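ABC-type transport system, sugar-family extracellular solute-binding protein (Peptoclostridium difficile 630, PDB 6HNI) binds tyrosine between two lobes, probably delivering it to an ABC-type importer, and is a lipoprotein with adhesive properties. Local coordinates at residues V23-E33 with E57-N68; V206-T216 with N234-E242. The protein carries 1 engineered substitution. All blocks are in the same frame, centred on the assembly; numbering follows the deposited sequence.

How the contacts relate
Both contacts pair neighbouring parallel strands joined through helical connections, and they lie on opposite sides of the chain's centre, their own centres about 34 Å apart. Contact 1 (23-33 with 57-68) takes in the edge strand 59-65 of the five-stranded sheet and is partly exposed: isoleucines, Phe63 and two amides near its C-terminal end line one face, while Lys25, Asp60, Asp62, Thr29 and Gln64 make the other largely polar. Contact 2 (206-216 with 234-242) belongs to the four-stranded sheet and is buried, largely apolar until its C-terminal end, where Thr216 and Glu242 hold the bound tyrosine. The ends of both pairs run toward the ligand, yet only contact 2 grips it with its own side chains.

Contact 1: V23-E33 with E57-N68; sequences VKKIGITQLVE and ENIDIDFQNAQN. With EDO (1,2-ethanediol), chain E.
Phe63 and Gln30 meet because both side chains leave the strands with CG anti to the backbone N (chi1 174° and -175°). Gln30 OE1 thereby reaches the ring edge near its plane, 3.3 Å from Phe63 CE1, with the amide steeply inclined to the ring. Its NE2 serves Val32 O, above the carbonyl plane, and Asp38 of helix 35-50. Ile28 CG2 also lies at the ring edge, while Ile28 CD1 packs 3.5 Å from Ile61 CG2. On the other face, Gln64 NE2 donates to the syn lone pair of Asp62 OD1, and Asp62 OD2 makes a salt bridge with Lys85.

The strands 24-30 and 59-65 form a parallel ladder, with Ile26 N 2.9 Å from Asp60 O, within a beta-alpha-beta unit. Beyond it, Asn65 OD1 closes an Asx turn by accepting from Gln67 N (2.8 Å). Asn65 ND2 and Glu33 N share O1 of an ethanediol, probably from the crystallisation liquor; a water links Asn65 ND2 to Glu33 OE2.

The chemistry thus divides along the strands: a backbone ladder with apolar packing on the isoleucine face and charged and amide groups on the other, then turns held by the Asn65 side chain and by the backbone bond from Asn68 N to Leu31 O (2.8 Å), at the end nearer the bound tyrosine.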
loop_
_atom_site.group_PDB
_atom_site.type_symbol
_atom_site.label_atom_id
_atom_site.label_comp_id
_atom_site.label_asym_id
_atom_site.label_seq_id
_atom_site.Cartn_x
_atom_site.Cartn_y
_atom_site.Cartn_z
ATOM N N VAL A 23 -4.167 -30.299 9.849
ATOM C CA VAL A 23 -3.519 -28.954 9.988
ATOM C C VAL A 23 -3.657 -28.223 8.638
ATOM O O VAL A 23 -3.246 -28.768 7.603
ATOM C CB VAL A 23 -2.001 -29.106 10.345
ATOM C CG1 VAL A 23 -1.265 -27.764 10.323
ATOM C CG2 VAL A 23 -1.816 -29.828 11.686
ATOM N N LYS A 24 -4.230 -27.012 8.642
ATOM C CA LYS A 24 -4.365 -26.229 7.427
ATOM C C LYS A 24 -3.044 -25.504 7.186
ATOM O O LYS A 24 -2.455 -24.939 8.112
ATOM C CB LYS A 24 -5.548 -25.232 7.561
ATOM C CG LYS A 24 -6.966 -25.864 7.660
ATOM C CD LYS A 24 -7.340 -26.511 6.347
ATOM C CE LYS A 24 -8.528 -27.423 6.416
ATOM N NZ LYS A 24 -9.807 -26.725 6.462
ATOM N N LYS A 25 -2.590 -25.573 5.937
ATOM C CA LYS A 25 -1.309 -24.958 5.539
ATOM C C LYS A 25 -1.567 -23.675 4.740
ATOM O O LYS A 25 -2.250 -23.688 3.727
ATOM C CB LYS A 25 -0.468 -25.957 4.733
ATOM C CG LYS A 25 -0.243 -27.239 5.564
ATOM C CD LYS A 25 0.512 -28.382 4.922
ATOM C CE LYS A 25 0.498 -29.602 5.863
ATOM N NZ LYS A 25 -0.856 -30.223 5.970
ATOM N N ILE A 26 -1.079 -22.599 5.322
ATOM C CA ILE A 26 -1.287 -21.261 4.777
ATOM C C ILE A 26 0.077 -20.774 4.303
ATOM O O ILE A 26 1.038 -20.807 5.008
ATOM C CB ILE A 26 -1.851 -20.294 5.839
ATOM C CG1 ILE A 26 -3.186 -20.818 6.424
ATOM C CG2 ILE A 26 -1.918 -18.876 5.265
ATOM C CD1 ILE A 26 -3.679 -19.927 7.536
ATOM N N GLY A 27 0.099 -20.276 3.070
ATOM C CA GLY A 27 1.286 -19.557 2.545
ATOM C C GLY A 27 1.036 -18.064 2.557
ATOM O O GLY A 27 -0.024 -17.635 2.085
ATOM N N ILE A 28 1.999 -17.315 3.125
ATOM C CA ILE A 28 1.913 -15.848 3.075
ATOM C C ILE A 28 3.049 -15.384 2.143
ATOM O O ILE A 28 4.174 -15.733 2.350
ATOM C CB ILE A 28 2.106 -15.208 4.441
ATOM C CG1 ILE A 28 1.065 -15.721 5.481
ATOM C CG2 ILE A 28 2.056 -13.681 4.299
ATOM C CD1 ILE A 28 1.108 -15.045 6.824
ATOM N N THR A 29 2.620 -14.656 1.124
ATOM C CA THR A 29 3.596 -14.094 0.122
ATOM C C THR A 29 3.522 -12.583 0.225
ATOM O O THR A 29 2.510 -11.967 -0.047
ATOM C CB THR A 29 3.321 -14.660 -1.271
ATOM O OG1 THR A 29 4.229 -13.976 -2.211
ATOM C CG2 THR A 29 1.949 -14.471 -1.801
ATOM N N GLN A 30 4.647 -12.011 0.658
ATOM C CA GLN A 30 4.750 -10.567 0.856
ATOM C C GLN A 30 5.861 -9.995 -0.065
ATOM O O GLN A 30 6.931 -10.558 -0.134
ATOM C CB GLN A 30 5.094 -10.267 2.309
ATOM C CG GLN A 30 5.104 -8.803 2.675
ATOM C CD GLN A 30 5.355 -8.519 4.146
ATOM O OE1 GLN A 30 4.858 -9.263 5.028
ATOM N NE2 GLN A 30 6.031 -7.415 4.456
ATOM N N LEU A 31 5.566 -8.895 -0.753
ATOM C CA LEU A 31 6.567 -8.375 -1.716
ATOM C C LEU A 31 7.907 -7.979 -1.081
ATOM O O LEU A 31 8.982 -8.331 -1.599
ATOM C CB LEU A 31 5.930 -7.212 -2.450
ATOM C CG LEU A 31 6.858 -6.421 -3.398
ATOM C CD1 LEU A 31 7.314 -7.350 -4.488
ATOM C CD2 LEU A 31 6.063 -5.241 -3.894
ATOM N N VAL A 32 7.824 -7.230 0.011
ATOM C CA VAL A 32 8.974 -6.598 0.642
ATOM C C VAL A 32 8.561 -6.148 2.050
ATOM O O VAL A 32 7.395 -5.935 2.284
ATOM C CB VAL A 32 9.489 -5.402 -0.230
ATOM C CG1 VAL A 32 8.477 -4.281 -0.256
ATOM C CG2 VAL A 32 10.881 -4.925 0.229
ATOM N N GLU A 33 9.510 -5.933 2.945
ATOM C CA GLU A 33 9.266 -5.172 4.179
ATOM C C GLU A 33 9.194 -3.661 3.896
ATOM O O GLU A 33 10.223 -2.971 3.609
ATOM C CB GLU A 33 10.362 -5.436 5.196
ATOM C CG GLU A 33 10.474 -6.867 5.672
ATOM C CD GLU A 33 11.721 -7.109 6.504
ATOM O OE1 GLU A 33 12.404 -6.133 6.845
ATOM O OE2 GLU A 33 12.014 -8.277 6.829
ATOM N N GLU A 57 -0.051 -25.156 15.868
ATOM C CA GLU A 57 -1.131 -25.951 16.482
ATOM C C GLU A 57 -2.068 -26.546 15.417
ATOM O O GLU A 57 -1.861 -27.674 14.990
ATOM C CB GLU A 57 -1.862 -25.153 17.584
ATOM C CG GLU A 57 -0.947 -24.830 18.771
ATOM C CD GLU A 57 -1.655 -24.277 20.000
ATOM O OE1 GLU A 57 -2.882 -24.034 19.944
ATOM O OE2 GLU A 57 -0.977 -24.089 21.041
ATOM N N ASN A 58 -3.075 -25.806 14.978
ATOM C CA ASN A 58 -4.015 -26.313 13.932
ATOM C C ASN A 58 -3.827 -25.629 12.570
ATOM O O ASN A 58 -4.543 -25.931 11.582
ATOM C CB ASN A 58 -5.458 -26.179 14.390
ATOM C CG ASN A 58 -5.815 -24.764 14.814
ATOM O OD1 ASN A 58 -4.938 -23.945 15.171
ATOM N ND2 ASN A 58 -7.107 -24.468 14.789
ATOM N N ILE A 59 -2.851 -24.721 12.521
ATOM C CA ILE A 59 -2.373 -24.180 11.223
ATOM C C ILE A 59 -0.871 -24.232 11.177
ATOM O O ILE A 59 -0.209 -24.300 12.213
ATOM C CB ILE A 59 -2.899 -22.777 10.891
ATOM C CG1 ILE A 59 -2.369 -21.721 11.863
ATOM C CG2 ILE A 59 -4.407 -22.799 10.753
ATOM C CD1 ILE A 59 -2.723 -20.300 11.477
ATOM N N ASP A 60 -0.370 -24.177 9.940
ATOM C CA ASP A 60 1.035 -23.979 9.647
ATOM C C ASP A 60 1.140 -22.782 8.710
ATOM O O ASP A 60 0.543 -22.785 7.664
ATOM C CB ASP A 60 1.621 -25.176 8.929
ATOM C CG ASP A 60 3.053 -24.920 8.513
ATOM O OD1 ASP A 60 3.915 -25.082 9.391
ATOM O OD2 ASP A 60 3.311 -24.503 7.340
ATOM N N ILE A 61 1.862 -21.776 9.167
ATOM C CA ILE A 61 2.078 -20.562 8.353
ATOM C C ILE A 61 3.497 -20.613 7.749
ATOM O O ILE A 61 4.476 -20.664 8.488
ATOM C CB ILE A 61 1.864 -19.303 9.202
ATOM C CG1 ILE A 61 0.439 -19.233 9.786
ATOM C CG2 ILE A 61 2.119 -18.072 8.374
ATOM C CD1 ILE A 61 0.207 -18.044 10.711
ATOM N N ASP A 62 3.580 -20.565 6.407
ATOM C CA ASP A 62 4.846 -20.526 5.652
ATOM C C ASP A 62 4.933 -19.093 5.084
ATOM O O ASP A 62 4.299 -18.750 4.063
ATOM C CB ASP A 62 4.736 -21.568 4.536
ATOM C CG ASP A 62 5.953 -21.677 3.648
ATOM O OD1 ASP A 62 6.924 -20.906 3.830
ATOM O OD2 ASP A 62 5.916 -22.578 2.748
ATOM N N PHE A 63 5.685 -18.252 5.788
ATOM C CA PHE A 63 5.893 -16.856 5.377
ATOM C C PHE A 63 7.085 -16.734 4.421
ATOM O O PHE A 63 8.197 -17.235 4.712
ATOM C CB PHE A 63 6.151 -15.988 6.602
ATOM C CG PHE A 63 6.506 -14.565 6.246
ATOM C CD1 PHE A 63 5.511 -13.687 5.819
ATOM C CD2 PHE A 63 7.797 -14.121 6.294
ATOM C CE1 PHE A 63 5.790 -12.390 5.427
ATOM C CE2 PHE A 63 8.128 -12.802 5.888
ATOM C CZ PHE A 63 7.108 -11.942 5.478
ATOM N N GLN A 64 6.846 -16.036 3.317
ATOM C CA GLN A 64 7.872 -15.817 2.273
ATOM C C GLN A 64 7.868 -14.366 1.827
ATOM O O GLN A 64 6.841 -13.813 1.433
ATOM C CB GLN A 64 7.643 -16.709 1.057
ATOM C CG GLN A 64 7.679 -18.205 1.339
ATOM C CD GLN A 64 9.065 -18.734 1.606
ATOM O OE1 GLN A 64 10.027 -18.242 1.025
ATOM N NE2 GLN A 64 9.186 -19.816 2.398
ATOM N N ASN A 65 9.044 -13.755 1.922
ATOM C CA ASN A 65 9.289 -12.359 1.527
ATOM C C ASN A 65 10.112 -12.390 0.232
ATOM O O ASN A 65 11.154 -13.026 0.164
ATOM C CB ASN A 65 10.020 -11.681 2.657
ATOM C CG ASN A 65 10.314 -10.194 2.416
ATOM O OD1 ASN A 65 10.139 -9.649 1.332
ATOM N ND2 ASN A 65 10.796 -9.536 3.452
ATOM N N ALA A 66 9.611 -11.698 -0.783
ATOM C CA ALA A 66 10.314 -11.609 -2.092
ATOM C C ALA A 66 11.476 -10.628 -2.103
ATOM O O ALA A 66 12.168 -10.537 -3.101
ATOM C CB ALA A 66 9.361 -11.264 -3.186
ATOM N N GLN A 67 11.615 -9.843 -1.043
ATOM C CA GLN A 67 12.639 -8.790 -0.959
ATOM C C GLN A 67 12.640 -7.855 -2.168
ATOM O O GLN A 67 13.723 -7.435 -2.665
ATOM C CB GLN A 67 14.007 -9.415 -0.707
ATOM C CG GLN A 67 14.119 -10.130 0.628
ATOM C CD GLN A 67 15.502 -10.708 0.842
ATOM O OE1 GLN A 67 15.765 -11.843 0.485
ATOM N NE2 GLN A 67 16.402 -9.907 1.381
ATOM N N ASN A 68 11.442 -7.491 -2.595
ATOM C CA ASN A 68 11.178 -6.569 -3.708
ATOM C C ASN A 68 11.574 -7.086 -5.074
ATOM O O ASN A 68 11.566 -6.325 -6.049
ATOM C CB ASN A 68 11.755 -5.152 -3.479
ATOM C CG ASN A 68 10.684 -4.085 -3.395
ATOM O OD1 ASN A 68 9.524 -4.298 -3.750
ATOM N ND2 ASN A 68 11.077 -2.903 -2.941
HETATM C C1 EDO E . 13.579 -6.262 2.755
HETATM O O1 EDO E . 12.279 -6.929 2.780
HETATM C C2 EDO E . 14.105 -5.981 1.340
HETATM O O2 EDO E . 15.348 -6.618 1.042
HETATM O O HOH W 1 10.212 -10.078 6.483
#

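Contact 2: V206-T216 with N234-E242. With TYR (tyrosine), chain B.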
loop_
_atom_site.group_PDB
_atom_site.type_symbol
_atom_site.label_atom_id
_atom_site.label_comp_id
_atom_site.label_asym_id
_atom_site.label_seq_id
_atom_site.Cartn_x
_atom_site.Cartn_y
_atom_site.Cartn_z
ATOM N N VAL A 206 13.008 18.737 -8.256
ATOM C CA VAL A 206 13.429 20.015 -7.624
ATOM C C VAL A 206 13.465 21.194 -8.598
ATOM O O VAL A 206 14.101 21.156 -9.655
ATOM C CB VAL A 206 14.835 19.892 -6.955
ATOM C CG1 VAL A 206 15.345 21.226 -6.395
ATOM C CG2 VAL A 206 14.813 18.848 -5.853
ATOM N N GLY A 207 12.852 22.283 -8.186
ATOM C CA GLY A 207 12.759 23.456 -8.986
ATOM C C GLY A 207 11.534 23.398 -9.818
ATOM O O GLY A 207 11.177 24.427 -10.359
ATOM N N LYS A 208 10.875 22.224 -9.948
ATOM C CA LYS A 208 9.746 22.117 -10.844
ATOM C C LYS A 208 8.395 21.946 -10.158
ATOM O O LYS A 208 7.375 22.039 -10.824
ATOM C CB LYS A 208 9.931 20.966 -11.804
ATOM C CG LYS A 208 11.110 21.109 -12.749
ATOM C CD LYS A 208 11.195 19.902 -13.651
ATOM C CE LYS A 208 10.031 19.807 -14.639
ATOM N NZ LYS A 208 9.928 18.441 -15.218
ATOM N N ILE A 209 8.393 21.647 -8.857
ATOM C CA ILE A 209 7.158 21.327 -8.107
ATOM C C ILE A 209 7.101 22.087 -6.791
ATOM O O ILE A 209 8.152 22.515 -6.246
ATOM C CB ILE A 209 7.022 19.793 -7.831
ATOM C CG1 ILE A 209 8.078 19.291 -6.813
ATOM C CG2 ILE A 209 7.054 19.070 -9.154
ATOM C CD1 ILE A 209 7.966 17.798 -6.446
ATOM N N ASP A 210 5.868 22.202 -6.254
ATOM C CA ASP A 210 5.657 22.839 -4.982
ATOM C C ASP A 210 5.500 21.779 -3.860
ATOM O O ASP A 210 5.769 22.072 -2.683
ATOM C CB ASP A 210 4.400 23.705 -5.048
ATOM C CG ASP A 210 4.471 24.821 -6.119
ATOM O OD1 ASP A 210 5.557 25.441 -6.247
ATOM O OD2 ASP A 210 3.437 25.093 -6.802
ATOM N N VAL A 211 4.994 20.596 -4.239
ATOM C CA VAL A 211 4.707 19.500 -3.292
ATOM C C VAL A 211 4.846 18.193 -4.068
ATOM O O VAL A 211 4.600 18.149 -5.270
ATOM C CB VAL A 211 3.286 19.689 -2.708
ATOM C CG1 VAL A 211 2.218 19.438 -3.772
ATOM C CG2 VAL A 211 3.031 18.756 -1.506
ATOM N N LEU A 212 5.275 17.146 -3.355
ATOM C CA LEU A 212 5.348 15.775 -3.894
ATOM C C LEU A 212 4.211 14.955 -3.290
ATOM O O LEU A 212 4.013 15.041 -2.066
ATOM C CB LEU A 212 6.618 15.122 -3.539
ATOM C CG LEU A 212 6.894 13.812 -4.249
ATOM C CD1 LEU A 212 7.218 13.937 -5.715
ATOM C CD2 LEU A 212 8.008 13.066 -3.542
ATOM N N TYR A 213 3.495 14.263 -4.149
ATOM C CA TYR A 213 2.486 13.259 -3.666
ATOM C C TYR A 213 3.064 11.865 -3.864
ATOM O O TYR A 213 3.530 11.523 -4.953
ATOM C CB TYR A 213 1.202 13.428 -4.439
ATOM C CG TYR A 213 0.096 12.463 -3.981
ATOM C CD1 TYR A 213 -0.628 12.713 -2.837
ATOM C CD2 TYR A 213 -0.201 11.295 -4.677
ATOM C CE1 TYR A 213 -1.606 11.794 -2.407
ATOM C CE2 TYR A 213 -1.191 10.424 -4.243
ATOM C CZ TYR A 213 -1.884 10.744 -3.142
ATOM O OH TYR A 213 -2.871 9.812 -2.707
ATOM N N VAL A 214 3.002 11.045 -2.808
ATOM C CA VAL A 214 3.480 9.667 -2.881
ATOM C C VAL A 214 2.278 8.724 -2.866
ATOM O O VAL A 214 1.652 8.521 -1.793
ATOM C CB VAL A 214 4.488 9.376 -1.784
ATOM C CG1 VAL A 214 4.954 7.918 -1.825
ATOM C CG2 VAL A 214 5.688 10.333 -1.870
ATOM N N PRO A 215 1.948 8.140 -3.998
ATOM C CA PRO A 215 0.878 7.123 -4.018
ATOM C C PRO A 215 1.354 5.866 -3.292
ATOM O O PRO A 215 2.459 5.766 -2.809
ATOM C CB PRO A 215 0.670 6.840 -5.513
ATOM C CG PRO A 215 1.767 7.497 -6.223
ATOM C CD PRO A 215 2.683 8.183 -5.289
ATOM N N THR A 216 0.410 4.911 -3.172
ATOM C CA THR A 216 0.777 3.588 -2.643
ATOM C C THR A 216 1.484 2.717 -3.689
ATOM O O THR A 216 0.932 1.831 -4.303
ATOM C CB THR A 216 -0.438 2.862 -1.982
ATOM O OG1 THR A 216 -1.414 2.564 -2.927
ATOM C CG2 THR A 216 -0.959 3.713 -0.836
ATOM N N ASN A 234 15.578 20.414 0.041
ATOM C CA ASN A 234 15.013 21.321 -0.955
ATOM C C ASN A 234 13.705 22.008 -0.546
ATOM O O ASN A 234 13.085 22.712 -1.337
ATOM C CB ASN A 234 14.970 20.608 -2.312
ATOM C CG ASN A 234 16.378 20.415 -2.881
ATOM O OD1 ASN A 234 16.995 21.387 -3.292
ATOM N ND2 ASN A 234 16.923 19.205 -2.824
ATOM N N LYS A 235 13.282 21.789 0.722
ATOM C CA LYS A 235 12.100 22.438 1.313
ATOM C C LYS A 235 10.799 22.100 0.567
ATOM O O LYS A 235 9.884 22.901 0.516
ATOM C CB LYS A 235 12.292 23.974 1.443
ATOM C CG LYS A 235 13.552 24.383 2.162
ATOM C CD LYS A 235 13.623 23.957 3.608
ATOM C CE LYS A 235 15.027 24.249 4.124
ATOM N NZ LYS A 235 14.993 24.712 5.529
ATOM N N ILE A 236 10.731 20.880 0.017
ATOM C CA ILE A 236 9.537 20.373 -0.682
ATOM C C ILE A 236 8.738 19.513 0.299
ATOM O O ILE A 236 9.257 18.481 0.739
ATOM C CB ILE A 236 9.904 19.517 -1.931
ATOM C CG1 ILE A 236 10.767 20.317 -2.945
ATOM C CG2 ILE A 236 8.651 19.013 -2.664
ATOM C CD1 ILE A 236 11.309 19.458 -4.079
ATOM N N PRO A 237 7.488 19.937 0.630
ATOM C CA PRO A 237 6.606 19.042 1.448
ATOM C C PRO A 237 6.232 17.814 0.644
ATOM O O PRO A 237 5.915 17.881 -0.551
ATOM C CB PRO A 237 5.389 19.911 1.745
ATOM C CG PRO A 237 5.697 21.293 1.248
ATOM C CD PRO A 237 6.838 21.225 0.300
ATOM N N VAL A 238 6.274 16.679 1.325
ATOM C CA VAL A 238 5.849 15.409 0.744
ATOM C C VAL A 238 4.580 14.855 1.480
ATOM O O VAL A 238 4.634 14.639 2.683
ATOM C CB VAL A 238 6.979 14.376 0.862
ATOM C CG1 VAL A 238 6.567 13.089 0.229
ATOM C CG2 VAL A 238 8.262 14.898 0.196
ATOM N N ILE A 239 3.520 14.755 0.721
ATOM C CA ILE A 239 2.256 14.152 1.223
ATOM C C ILE A 239 2.243 12.753 0.684
ATOM O O ILE A 239 2.260 12.504 -0.507
ATOM C CB ILE A 239 1.044 14.941 0.714
ATOM C CG1 ILE A 239 1.067 16.394 1.185
ATOM C CG2 ILE A 239 -0.235 14.243 1.129
ATOM C CD1 ILE A 239 1.273 16.620 2.642
ATOM N N ALA A 240 2.069 11.785 1.610
ATOM C CA ALA A 240 1.934 10.385 1.201
ATOM C C ALA A 240 0.503 9.917 1.369
ATOM O O ALA A 240 -0.250 10.466 2.199
ATOM C CB ALA A 240 2.844 9.496 2.025
ATOM N N ALA A 241 0.159 8.874 0.640
ATOM C CA ALA A 241 -1.185 8.264 0.724
ATOM C C ALA A 241 -1.466 7.549 2.042
ATOM O O ALA A 241 -2.637 7.429 2.387
ATOM C CB ALA A 241 -1.379 7.312 -0.422
ATOM N N GLU A 242 -0.437 7.129 2.752
ATOM C CA GLU A 242 -0.589 6.406 4.027
ATOM C C GLU A 242 0.581 6.632 4.919
ATOM O O GLU A 242 1.523 7.350 4.519
ATOM C CB GLU A 242 -0.883 4.925 3.780
ATOM C CG GLU A 242 0.174 4.136 3.027
ATOM C CD GLU A 242 1.221 3.453 3.895
ATOM O OE1 GLU A 242 1.023 3.324 5.142
ATOM O OE2 GLU A 242 2.262 3.004 3.332
HETATM N N TYR B . -1.219 -0.372 -2.774
HETATM C CA TYR B . 0.002 -1.150 -3.051
HETATM C C TYR B . -0.326 -2.284 -4.009
HETATM O O TYR B . 0.536 -3.127 -4.226
HETATM C CB TYR B . 0.754 -1.560 -1.769
HETATM C CG TYR B . 1.297 -0.389 -1.018
HETATM C CD1 TYR B . 2.346 0.389 -1.591
HETATM C CD2 TYR B . 0.803 0.042 0.176
HETATM C CE1 TYR B . 2.798 1.514 -0.952
HETATM C CE2 TYR B . 1.249 1.169 0.832
HETATM C CZ TYR B . 2.280 1.938 0.241
HETATM O OH TYR B . 2.735 3.076 0.877
HETATM O OXT TYR B . -1.379 -2.288 -4.613
#
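Asn234 sets its amide against the methyls of Val206, CG1 lying 3.5 Å from Asn234 OD1, while its ND2 turns to Ile230 O. Past Lys235, which ends the preceding helix in a Schellman motif, Ile236 points toward the segment 206-216: in the conformer described, its CD1 meets Val206 CG2, and its CG2, anti to the backbone N, meets Ile209 CD1. Pro237 rests its CD 3.3 Å from Asp210 O, and its own carbonyl accepts from Leu212 N, opening the parallel ladder. Val238 lies alongside Leu212 and presses CG1 to within 3.6 Å of Val214 CG2. Ile239 both donates to Leu212 O (2.8 Å) and accepts from Val214 N. Ala240 pairs with Val214, their CB atoms side by side on the Leu212/Val238 face. Ala241 N donates to Val214 O, and its CB touches Thr216 CG2 and lies near Tyr213 OH.

Glu242, at the N-cap of helix 243-247, caps Gly244 N with OE1 and accepts from the ligand OH with OE2 at 2.5 Å. Thr216 OG1 accepts from the ligand N (2.9 Å) and is also bonded to Gln172. Apolar packing thus gives way to polar groups just beyond the C-terminal ends of the strands, where Glu242 and Thr216 bind the phenol and amino group of tyrosine.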